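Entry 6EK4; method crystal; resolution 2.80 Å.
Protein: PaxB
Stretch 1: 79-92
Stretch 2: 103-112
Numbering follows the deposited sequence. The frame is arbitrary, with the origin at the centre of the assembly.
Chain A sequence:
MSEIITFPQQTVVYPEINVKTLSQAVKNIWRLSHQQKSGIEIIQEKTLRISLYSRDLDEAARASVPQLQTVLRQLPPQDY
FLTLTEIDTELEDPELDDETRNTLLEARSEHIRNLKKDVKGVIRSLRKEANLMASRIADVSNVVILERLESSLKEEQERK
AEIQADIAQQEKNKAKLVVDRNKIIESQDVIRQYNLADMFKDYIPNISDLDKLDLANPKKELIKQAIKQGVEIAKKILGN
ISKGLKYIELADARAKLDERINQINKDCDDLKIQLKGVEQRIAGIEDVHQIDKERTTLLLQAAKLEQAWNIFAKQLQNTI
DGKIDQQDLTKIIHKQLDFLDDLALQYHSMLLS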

# COMPACT_ATOMS: atom_id res chain seq x y z
N ASP A 79 -43.75 5.54 -30.12
CA ASP A 79 -44.35 5.92 -31.41
C ASP A 79 -44.11 7.38 -31.79
O ASP A 79 -43.98 7.69 -32.98
CB ASP A 79 -45.86 5.64 -31.40
CG ASP A 79 -46.19 4.16 -31.52
OD1 ASP A 79 -45.28 3.32 -31.41
OD2 ASP A 79 -47.38 3.84 -31.72
N TYR A 80 -44.04 8.26 -30.80
CA TYR A 80 -43.97 9.71 -31.07
C TYR A 80 -42.68 10.17 -31.77
O TYR A 80 -42.70 11.20 -32.44
CB TYR A 80 -44.21 10.54 -29.80
CG TYR A 80 -43.38 10.16 -28.58
CD1 TYR A 80 -42.03 10.48 -28.51
CD2 TYR A 80 -43.96 9.51 -27.50
CE1 TYR A 80 -41.28 10.14 -27.40
CE2 TYR A 80 -43.22 9.17 -26.38
CZ TYR A 80 -41.87 9.48 -26.34
OH TYR A 80 -41.13 9.15 -25.23
N PHE A 81 -41.59 9.41 -31.64
CA PHE A 81 -40.34 9.77 -32.32
C PHE A 81 -40.47 9.81 -33.84
O PHE A 81 -39.97 10.74 -34.48
CB PHE A 81 -39.21 8.81 -31.92
CG PHE A 81 -38.49 9.20 -30.66
CD1 PHE A 81 -37.58 10.24 -30.67
CD2 PHE A 81 -38.74 8.53 -29.47
CE1 PHE A 81 -36.91 10.61 -29.51
CE2 PHE A 81 -38.08 8.89 -28.31
CZ PHE A 81 -37.16 9.93 -28.33
N LEU A 82 -41.16 8.82 -34.40
CA LEU A 82 -41.32 8.73 -35.86
C LEU A 82 -42.49 9.59 -36.33
O LEU A 82 -42.38 10.31 -37.32
CB LEU A 82 -41.54 7.27 -36.28
CG LEU A 82 -40.94 6.84 -37.63
CD1 LEU A 82 -41.30 5.38 -37.92
CD2 LEU A 82 -41.40 7.73 -38.77
N THR A 83 -43.62 9.52 -35.62
CA THR A 83 -44.84 10.21 -36.04
C THR A 83 -44.78 11.74 -35.91
O THR A 83 -45.53 12.44 -36.59
CB THR A 83 -46.08 9.69 -35.29
OG1 THR A 83 -45.83 9.70 -33.88
CG2 THR A 83 -46.41 8.27 -35.73
N LEU A 84 -43.90 12.25 -35.05
CA LEU A 84 -43.70 13.70 -34.94
C LEU A 84 -42.99 14.27 -36.18
O LEU A 84 -43.32 15.36 -36.63
CB LEU A 84 -42.93 14.08 -33.67
CG LEU A 84 -43.72 14.12 -32.36
CD1 LEU A 84 -42.78 14.26 -31.18
CD2 LEU A 84 -44.75 15.24 -32.37
N THR A 85 -42.02 13.52 -36.70
CA THR A 85 -41.39 13.88 -37.98
C THR A 85 -42.40 13.81 -39.12
O THR A 85 -42.39 14.66 -40.01
CB THR A 85 -40.18 12.96 -38.31
OG1 THR A 85 -40.31 11.71 -37.63
CG2 THR A 85 -38.86 13.61 -37.90
N GLU A 86 -43.27 12.80 -39.09
CA GLU A 86 -44.32 12.65 -40.10
C GLU A 86 -45.39 13.74 -39.98
O GLU A 86 -45.97 14.15 -40.99
CB GLU A 86 -44.97 11.26 -40.00
CG GLU A 86 -44.03 10.13 -40.41
CD GLU A 86 -44.67 8.75 -40.27
OE1 GLU A 86 -45.69 8.61 -39.56
OE2 GLU A 86 -44.13 7.80 -40.88
N ILE A 87 -45.66 14.20 -38.75
CA ILE A 87 -46.58 15.32 -38.53
C ILE A 87 -45.97 16.61 -39.07
O ILE A 87 -46.59 17.30 -39.88
CB ILE A 87 -46.94 15.47 -37.03
CG1 ILE A 87 -48.01 14.44 -36.64
CG2 ILE A 87 -47.47 16.88 -36.74
CD1 ILE A 87 -48.15 14.24 -35.15
N ASP A 88 -44.76 16.93 -38.62
CA ASP A 88 -44.10 18.19 -38.98
C ASP A 88 -43.80 18.32 -40.47
O ASP A 88 -43.81 19.43 -41.01
CB ASP A 88 -42.80 18.36 -38.18
CG ASP A 88 -43.04 18.56 -36.69
OD1 ASP A 88 -44.18 18.85 -36.29
OD2 ASP A 88 -42.07 18.42 -35.91
N THR A 89 -43.54 17.20 -41.14
CA THR A 89 -43.30 17.20 -42.59
C THR A 89 -44.60 17.42 -43.37
O THR A 89 -44.61 18.10 -44.40
CB THR A 89 -42.64 15.89 -43.07
OG1 THR A 89 -43.39 14.77 -42.57
CG2 THR A 89 -41.20 15.80 -42.58
N GLU A 90 -45.70 16.84 -42.87
CA GLU A 90 -47.02 17.03 -43.48
C GLU A 90 -47.67 18.35 -43.05
O GLU A 90 -48.70 18.74 -43.59
CB GLU A 90 -47.94 15.85 -43.13
CG GLU A 90 -49.07 15.63 -44.13
CD GLU A 90 -50.19 14.77 -43.57
OE1 GLU A 90 -51.36 14.98 -43.98
OE2 GLU A 90 -49.92 13.89 -42.73
N LEU A 91 -47.06 19.03 -42.08
CA LEU A 91 -47.56 20.31 -41.58
C LEU A 91 -46.89 21.48 -42.32
O LEU A 91 -46.43 22.44 -41.69
CB LEU A 91 -47.29 20.40 -40.07
CG LEU A 91 -48.11 21.36 -39.22
CD1 LEU A 91 -49.55 20.87 -39.08
CD2 LEU A 91 -47.47 21.51 -37.85
N GLU A 92 -46.84 21.39 -43.65
CA GLU A 92 -46.10 22.35 -44.47
C GLU A 92 -46.94 22.91 -45.62
O GLU A 92 -47.14 24.13 -45.71
CB GLU A 92 -44.84 21.68 -45.05
CG GLU A 92 -43.85 21.16 -44.02
CD GLU A 92 -42.98 22.26 -43.42
OE1 GLU A 92 -41.73 22.14 -43.51
OE2 GLU A 92 -43.52 23.23 -42.86
N THR A 103 -56.06 20.01 -35.97
CA THR A 103 -56.12 18.67 -35.38
C THR A 103 -54.72 18.07 -35.21
O THR A 103 -54.42 17.49 -34.17
CB THR A 103 -56.98 17.72 -36.23
OG1 THR A 103 -58.17 18.40 -36.66
CG2 THR A 103 -57.38 16.48 -35.43
N LEU A 104 -53.88 18.22 -36.23
CA LEU A 104 -52.50 17.71 -36.19
C LEU A 104 -51.65 18.41 -35.12
O LEU A 104 -50.77 17.78 -34.53
CB LEU A 104 -51.82 17.84 -37.56
CG LEU A 104 -52.26 16.84 -38.64
CD1 LEU A 104 -51.72 17.26 -40.00
CD2 LEU A 104 -51.81 15.43 -38.31
N LEU A 105 -51.91 19.69 -34.89
CA LEU A 105 -51.24 20.43 -33.81
C LEU A 105 -51.59 19.85 -32.45
O LEU A 105 -50.73 19.70 -31.59
CB LEU A 105 -51.59 21.93 -33.85
CG LEU A 105 -50.52 22.86 -34.42
CD1 LEU A 105 -50.43 22.74 -35.93
CD2 LEU A 105 -50.80 24.30 -34.03
N GLU A 106 -52.87 19.52 -32.26
CA GLU A 106 -53.34 18.94 -30.99
C GLU A 106 -52.83 17.51 -30.80
O GLU A 106 -52.70 17.05 -29.66
CB GLU A 106 -54.87 18.98 -30.93
CG GLU A 106 -55.43 18.78 -29.53
CD GLU A 106 -56.94 19.00 -29.45
OE1 GLU A 106 -57.55 19.38 -30.47
OE2 GLU A 106 -57.50 18.80 -28.36
N ALA A 107 -52.55 16.82 -31.90
CA ALA A 107 -51.96 15.49 -31.86
C ALA A 107 -50.48 15.54 -31.46
O ALA A 107 -50.02 14.69 -30.71
CB ALA A 107 -52.12 14.79 -33.20
N ARG A 108 -49.76 16.53 -31.98
CA ARG A 108 -48.33 16.68 -31.67
C ARG A 108 -48.15 17.22 -30.24
O ARG A 108 -47.14 16.93 -29.59
CB ARG A 108 -47.61 17.56 -32.71
CG ARG A 108 -47.17 18.94 -32.24
CD ARG A 108 -46.49 19.71 -33.37
NE ARG A 108 -45.49 20.66 -32.86
CZ ARG A 108 -44.20 20.39 -32.65
NH1 ARG A 108 -43.70 19.18 -32.89
NH2 ARG A 108 -43.40 21.34 -32.19
N SER A 109 -49.12 18.00 -29.77
CA SER A 109 -49.13 18.46 -28.38
C SER A 109 -49.33 17.30 -27.40
O SER A 109 -48.82 17.33 -26.29
CB SER A 109 -50.23 19.51 -28.16
OG SER A 109 -49.91 20.72 -28.83
N GLU A 110 -50.08 16.28 -27.84
CA GLU A 110 -50.26 15.06 -27.05
C GLU A 110 -48.96 14.26 -27.00
O GLU A 110 -48.56 13.79 -25.94
CB GLU A 110 -51.38 14.21 -27.66
CG GLU A 110 -51.93 13.14 -26.72
CD GLU A 110 -53.03 13.65 -25.81
OE1 GLU A 110 -52.90 13.48 -24.58
OE2 GLU A 110 -54.01 14.23 -26.31
N HIS A 111 -48.33 14.11 -28.16
CA HIS A 111 -47.05 13.40 -28.27
C HIS A 111 -45.95 14.07 -27.46
O HIS A 111 -45.18 13.40 -26.77
CB HIS A 111 -46.62 13.33 -29.74
CG HIS A 111 -47.33 12.27 -30.53
ND1 HIS A 111 -48.60 11.84 -30.24
CD2 HIS A 111 -46.94 11.58 -31.63
CE1 HIS A 111 -48.96 10.91 -31.11
NE2 HIS A 111 -47.98 10.74 -31.97
N ILE A 112 -45.88 15.40 -27.53
CA ILE A 112 -44.87 16.18 -26.80
C ILE A 112 -45.05 16.07 -25.29
O ILE A 112 -44.06 16.02 -24.55
CB ILE A 112 -44.88 17.66 -27.25
CG1 ILE A 112 -44.16 17.79 -28.60
CG2 ILE A 112 -44.20 18.57 -26.23
CD1 ILE A 112 -44.28 19.15 -29.25

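Most of the first stretch is helical, and residues 103-112 belong to a longer helix that extends in both directions along the chain. The two run roughly antiparallel, at 153° between their N-to-C directions. Their axes come within 10.3 Å. Tyr80 lies level with His111, Leu84 with Arg108, and Ile87 with Leu104. The backbones are closest at the first of these pairs, where the CA atoms of Tyr80 and His111 are 5.6 Å apart. The contact buries 606 Å², counting both sides.

Each helix is held by its own backbone hydrogen bonds, such as Ile87 N to Thr83 O at 2.8 Å and Ile112 N to Arg108 O at 2.9 Å.

The apolar contacts follow the register. Ile87 points toward the second helix and is buried. Its CG1 lies 4.3 Å from Leu104 CD2, and its CD1 is 4.5 Å from Ala107 CB. The small Ala107 adds little covered area. Leu91, in the loop that follows the first helix, extends the apolar patch. Its CD1 is 4.1 Å from Leu104 CB, and its CD2 is 3.7 Å from Leu105 CD1. The CA-to-CB bond of Leu105 points away, but the end of its side chain comes back to make this contact.

Leu84 packs against Arg108 and His111. Its CD2 lies 3.7 Å from Arg108 CB and 3.7 Å from His111 CB. Ile87 CG2 also approaches Arg108 CB, at 4.1 Å. Arg108 CB joins the apolar packing; its guanidinium lies near both Leu84 CD2 and Asp88 OD1.

The charged pair is a salt bridge, with Asp88 OD1 3.4 Å from Arg108 NH1. The oxygen lies well out of the guanidinium plane, and no N-H points at it. The attraction is between charges alone, without a directed hydrogen bond.

His111 has the largest area covered by the opposite stretch. Tyr80 CB is 3.4 Å from His111 CD2, and His111 O lies over one face of the tyrosine ring. The Tyr80 side chain starts toward the second helix, but its end leads away, and its OH is hydrogen-bonded elsewhere in the structure. At the edge of the imidazole, Thr83 OG1 is 3.1 Å from His111 NE2; the geometry leaves the nature of this polar contact open. The threonine hydroxyl donates a hydrogen bond within its own stretch, from Thr83 OG1 to Asp79 O at 2.9 Å.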